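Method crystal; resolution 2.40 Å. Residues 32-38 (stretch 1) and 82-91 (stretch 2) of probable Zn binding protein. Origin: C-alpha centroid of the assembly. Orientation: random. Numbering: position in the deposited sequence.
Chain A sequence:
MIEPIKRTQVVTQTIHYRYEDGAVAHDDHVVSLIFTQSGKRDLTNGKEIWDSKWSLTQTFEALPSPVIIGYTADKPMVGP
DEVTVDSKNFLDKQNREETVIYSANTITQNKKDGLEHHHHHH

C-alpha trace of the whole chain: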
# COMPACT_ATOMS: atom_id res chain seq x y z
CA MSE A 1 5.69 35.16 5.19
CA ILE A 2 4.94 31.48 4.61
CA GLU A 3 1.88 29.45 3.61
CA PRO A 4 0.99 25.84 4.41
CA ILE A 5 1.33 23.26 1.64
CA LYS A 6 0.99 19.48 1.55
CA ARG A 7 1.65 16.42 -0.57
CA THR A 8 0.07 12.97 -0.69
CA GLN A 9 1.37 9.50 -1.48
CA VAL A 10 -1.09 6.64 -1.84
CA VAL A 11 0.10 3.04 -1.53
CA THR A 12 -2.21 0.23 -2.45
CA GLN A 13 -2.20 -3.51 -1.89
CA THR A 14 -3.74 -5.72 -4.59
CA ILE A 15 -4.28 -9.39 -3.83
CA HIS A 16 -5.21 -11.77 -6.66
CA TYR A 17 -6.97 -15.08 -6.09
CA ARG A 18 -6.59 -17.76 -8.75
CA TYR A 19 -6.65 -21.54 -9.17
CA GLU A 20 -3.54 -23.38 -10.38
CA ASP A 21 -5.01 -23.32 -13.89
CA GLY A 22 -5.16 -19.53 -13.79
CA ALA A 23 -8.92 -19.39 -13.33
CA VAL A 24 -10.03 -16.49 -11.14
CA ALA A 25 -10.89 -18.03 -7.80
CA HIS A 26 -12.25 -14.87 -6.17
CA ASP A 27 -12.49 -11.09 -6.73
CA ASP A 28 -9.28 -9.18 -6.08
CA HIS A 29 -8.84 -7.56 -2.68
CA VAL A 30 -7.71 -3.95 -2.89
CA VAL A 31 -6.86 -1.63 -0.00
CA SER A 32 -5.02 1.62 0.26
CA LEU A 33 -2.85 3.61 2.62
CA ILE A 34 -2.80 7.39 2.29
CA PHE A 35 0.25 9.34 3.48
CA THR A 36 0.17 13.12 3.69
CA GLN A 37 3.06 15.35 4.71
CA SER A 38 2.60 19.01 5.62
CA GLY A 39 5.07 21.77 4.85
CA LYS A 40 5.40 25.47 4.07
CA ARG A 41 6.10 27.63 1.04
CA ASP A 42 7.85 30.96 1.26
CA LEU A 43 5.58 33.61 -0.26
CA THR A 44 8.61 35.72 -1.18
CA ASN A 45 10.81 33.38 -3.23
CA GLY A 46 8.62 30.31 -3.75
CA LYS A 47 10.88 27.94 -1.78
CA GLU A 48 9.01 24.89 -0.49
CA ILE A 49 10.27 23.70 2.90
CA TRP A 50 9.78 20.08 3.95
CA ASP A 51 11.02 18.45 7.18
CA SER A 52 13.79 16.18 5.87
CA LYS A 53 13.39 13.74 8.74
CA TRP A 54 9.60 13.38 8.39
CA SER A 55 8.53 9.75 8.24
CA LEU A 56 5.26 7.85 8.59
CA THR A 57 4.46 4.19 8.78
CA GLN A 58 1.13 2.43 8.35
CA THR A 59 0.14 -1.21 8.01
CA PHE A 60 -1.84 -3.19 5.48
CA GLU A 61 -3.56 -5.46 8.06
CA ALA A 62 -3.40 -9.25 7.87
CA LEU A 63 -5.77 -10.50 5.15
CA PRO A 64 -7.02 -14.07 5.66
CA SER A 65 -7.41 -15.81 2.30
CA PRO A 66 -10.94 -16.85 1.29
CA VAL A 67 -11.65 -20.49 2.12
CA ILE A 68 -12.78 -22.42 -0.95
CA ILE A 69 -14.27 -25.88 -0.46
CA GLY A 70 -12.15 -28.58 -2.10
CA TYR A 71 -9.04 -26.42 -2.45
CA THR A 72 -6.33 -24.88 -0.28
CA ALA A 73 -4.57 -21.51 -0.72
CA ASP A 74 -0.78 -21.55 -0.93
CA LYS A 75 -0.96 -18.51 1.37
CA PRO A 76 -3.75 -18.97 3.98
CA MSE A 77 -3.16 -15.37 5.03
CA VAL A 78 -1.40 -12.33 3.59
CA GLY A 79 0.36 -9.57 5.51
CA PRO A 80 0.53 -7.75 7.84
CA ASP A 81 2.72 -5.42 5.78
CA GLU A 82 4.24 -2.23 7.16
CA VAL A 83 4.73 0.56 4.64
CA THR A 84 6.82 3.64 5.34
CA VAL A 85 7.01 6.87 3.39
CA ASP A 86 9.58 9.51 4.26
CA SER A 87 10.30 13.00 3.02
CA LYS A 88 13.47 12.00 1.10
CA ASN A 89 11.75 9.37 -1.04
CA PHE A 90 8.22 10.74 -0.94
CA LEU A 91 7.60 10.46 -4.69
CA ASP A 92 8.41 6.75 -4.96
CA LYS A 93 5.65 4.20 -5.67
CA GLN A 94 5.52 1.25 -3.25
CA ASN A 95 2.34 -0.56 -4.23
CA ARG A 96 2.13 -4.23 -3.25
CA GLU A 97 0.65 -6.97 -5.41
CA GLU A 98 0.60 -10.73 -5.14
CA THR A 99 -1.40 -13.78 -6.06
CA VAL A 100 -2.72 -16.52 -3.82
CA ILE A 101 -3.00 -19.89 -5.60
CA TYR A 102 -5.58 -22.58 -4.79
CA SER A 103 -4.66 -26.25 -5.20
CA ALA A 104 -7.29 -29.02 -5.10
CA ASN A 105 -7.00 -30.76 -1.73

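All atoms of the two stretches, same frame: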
# COMPACT_ATOMS: atom_id res chain seq x y z
N SER A 32 -5.94 0.53 0.46
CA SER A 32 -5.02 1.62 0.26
C SER A 32 -4.57 2.29 1.53
O SER A 32 -5.27 2.26 2.54
CB SER A 32 -5.67 2.64 -0.67
OG SER A 32 -4.96 3.86 -0.67
N LEU A 33 -3.40 2.90 1.48
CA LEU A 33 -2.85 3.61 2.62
C LEU A 33 -2.49 4.99 2.09
O LEU A 33 -1.74 5.12 1.11
CB LEU A 33 -1.62 2.88 3.17
CG LEU A 33 -1.91 1.52 3.82
CD1 LEU A 33 -0.65 0.87 4.30
CD2 LEU A 33 -2.90 1.70 4.93
N ILE A 34 -3.04 6.02 2.72
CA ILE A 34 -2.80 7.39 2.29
C ILE A 34 -1.87 8.11 3.26
O ILE A 34 -2.13 8.20 4.45
CB ILE A 34 -4.15 8.11 2.17
CG1 ILE A 34 -5.08 7.23 1.32
CG2 ILE A 34 -3.98 9.50 1.53
CD1 ILE A 34 -6.53 7.73 1.20
N PHE A 35 -0.78 8.63 2.72
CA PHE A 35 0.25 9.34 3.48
C PHE A 35 0.30 10.81 3.05
O PHE A 35 0.47 11.12 1.87
CB PHE A 35 1.62 8.73 3.21
CG PHE A 35 1.73 7.28 3.57
CD1 PHE A 35 2.43 6.89 4.72
CD2 PHE A 35 1.15 6.30 2.78
CE1 PHE A 35 2.55 5.53 5.07
CE2 PHE A 35 1.26 4.95 3.11
CZ PHE A 35 1.96 4.56 4.26
N THR A 36 0.16 11.71 4.01
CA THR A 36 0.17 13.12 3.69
C THR A 36 1.13 13.88 4.59
O THR A 36 1.00 13.86 5.80
CB THR A 36 -1.23 13.77 3.83
OG1 THR A 36 -2.11 13.22 2.84
CG2 THR A 36 -1.16 15.30 3.59
N GLN A 37 2.10 14.55 3.97
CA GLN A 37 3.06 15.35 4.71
C GLN A 37 2.74 16.83 4.54
O GLN A 37 2.36 17.27 3.44
CB GLN A 37 4.48 15.09 4.21
CG GLN A 37 5.50 16.08 4.69
CD GLN A 37 6.92 15.76 4.23
OE1 GLN A 37 7.12 15.10 3.21
NE2 GLN A 37 7.90 16.25 4.96
N SER A 38 2.85 17.57 5.63
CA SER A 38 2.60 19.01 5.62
C SER A 38 3.93 19.76 5.56
O SER A 38 4.96 19.28 6.00
CB SER A 38 1.85 19.45 6.88
OG SER A 38 0.52 18.97 6.86
N GLU A 82 3.99 -3.61 6.78
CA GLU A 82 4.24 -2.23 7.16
C GLU A 82 4.87 -1.44 6.02
O GLU A 82 5.91 -1.86 5.44
CB GLU A 82 5.16 -2.14 8.37
CG GLU A 82 4.55 -2.59 9.68
CD GLU A 82 5.35 -2.12 10.88
OE1 GLU A 82 6.58 -1.92 10.71
OE2 GLU A 82 4.77 -1.96 11.98
N VAL A 83 4.26 -0.30 5.71
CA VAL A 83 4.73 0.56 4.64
C VAL A 83 5.13 1.91 5.22
O VAL A 83 4.39 2.49 5.99
CB VAL A 83 3.64 0.78 3.55
CG1 VAL A 83 4.07 1.83 2.57
CG2 VAL A 83 3.37 -0.51 2.86
N THR A 84 6.32 2.37 4.86
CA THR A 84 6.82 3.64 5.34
C THR A 84 7.12 4.57 4.17
O THR A 84 7.62 4.16 3.12
CB THR A 84 8.11 3.47 6.17
OG1 THR A 84 7.81 2.78 7.39
CG2 THR A 84 8.67 4.85 6.55
N VAL A 85 6.79 5.84 4.38
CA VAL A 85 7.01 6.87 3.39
C VAL A 85 7.72 7.97 4.15
O VAL A 85 7.28 8.37 5.22
CB VAL A 85 5.70 7.44 2.83
CG1 VAL A 85 6.00 8.71 1.98
CG2 VAL A 85 4.98 6.41 2.02
N ASP A 86 8.82 8.45 3.61
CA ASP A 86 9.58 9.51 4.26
C ASP A 86 9.74 10.67 3.29
O ASP A 86 9.53 10.55 2.07
CB ASP A 86 10.94 8.99 4.72
CG ASP A 86 11.59 8.11 3.69
OD1 ASP A 86 11.79 8.57 2.54
OD2 ASP A 86 11.90 6.94 4.00
N SER A 87 10.12 11.81 3.84
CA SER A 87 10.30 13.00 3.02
C SER A 87 11.30 12.85 1.86
O SER A 87 11.04 13.33 0.75
CB SER A 87 10.71 14.15 3.90
OG SER A 87 10.71 15.36 3.18
N LYS A 88 12.42 12.18 2.11
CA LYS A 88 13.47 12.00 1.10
C LYS A 88 13.14 11.11 -0.09
O LYS A 88 13.81 11.19 -1.12
CB LYS A 88 14.76 11.46 1.74
CG LYS A 88 15.71 12.55 2.23
CD LYS A 88 15.49 12.87 3.71
CE LYS A 88 16.05 11.76 4.61
NZ LYS A 88 16.12 12.20 6.02
N ASN A 89 12.13 10.27 0.05
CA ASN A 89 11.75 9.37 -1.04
C ASN A 89 10.23 9.41 -1.15
O ASN A 89 9.58 8.41 -1.47
CB ASN A 89 12.22 7.94 -0.72
CG ASN A 89 13.69 7.88 -0.29
OD1 ASN A 89 14.60 8.15 -1.08
ND2 ASN A 89 13.93 7.52 0.97
N PHE A 90 9.67 10.59 -0.91
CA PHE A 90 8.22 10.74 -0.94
C PHE A 90 7.56 10.34 -2.25
O PHE A 90 6.53 9.65 -2.26
CB PHE A 90 7.82 12.18 -0.60
CG PHE A 90 6.37 12.33 -0.25
CD1 PHE A 90 5.40 12.43 -1.25
CD2 PHE A 90 5.97 12.32 1.08
CE1 PHE A 90 4.06 12.50 -0.93
CE2 PHE A 90 4.61 12.39 1.42
CZ PHE A 90 3.65 12.48 0.41
N LEU A 91 8.16 10.73 -3.37
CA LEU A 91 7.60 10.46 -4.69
C LEU A 91 7.86 9.08 -5.28
O LEU A 91 7.80 8.92 -6.51
CB LEU A 91 8.10 11.51 -5.70
CG LEU A 91 7.90 12.99 -5.38
CD1 LEU A 91 8.92 13.83 -6.14
CD2 LEU A 91 6.47 13.41 -5.74

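Strands 32-38 and 82-86 run in nearly the same direction, their axes 22° apart and 8.6 Å from each other at closest approach. That separation is too wide for backbone pairing, so the contact is made chiefly by side chains. Alternation along each strand sets the pattern: Leu33, Phe35 and Gln37 point toward stretch 2, as Val83 and Val85 do toward stretch 1, whereas Thr36, Glu82, Thr84 and Asp86 point away.

Phe35 is the centre of the contact. With chi1 at -60° (m) and chi2 at -105°, its ring lies back along the strand toward Leu33, so that its face meets Val85 and its tip reaches Val83. Val85, in the t rotamer, places CG2 over one face of the Phe35 ring, 3.7 Å from its centroid and 11° off the normal, a CH-pi contact. Val83 is also t, but it meets the far end of the ring: Phe35 CZ is 3.8 Å from Val83 CG1 and 3.6 Å from Val83 O, which sits at the ring edge near its plane. Leu33 (m, t) adds a looser apolar contact, Leu33 CD1 to Val83 CB at 4.4 Å.

Farther along stretch 2, the chain brings Phe90 back toward stretch 1. Its t rotamer extends the ring so that Phe90 CZ approaches Phe35 O at 3.8 Å and Phe90 CD2 approaches Gln37 OE1 at 3.7 Å, both obliquely. Gln37 is extended, with chi1 and chi2 both t, and this carries its amide out to Ser87, where NE2 donates a weak hydrogen bond to OG (3.4 Å, 156°). Gln37 OE1 is hydrogen-bonded elsewhere in the structure. Asp86 adopts p (chi1 42°), and its OD1 accepts a hydrogen bond from Asn89 ND2 at 2.9 Å and a weak one from Asn89 N at 3.0 Å, tying Asp86 to the segment leading into Phe90.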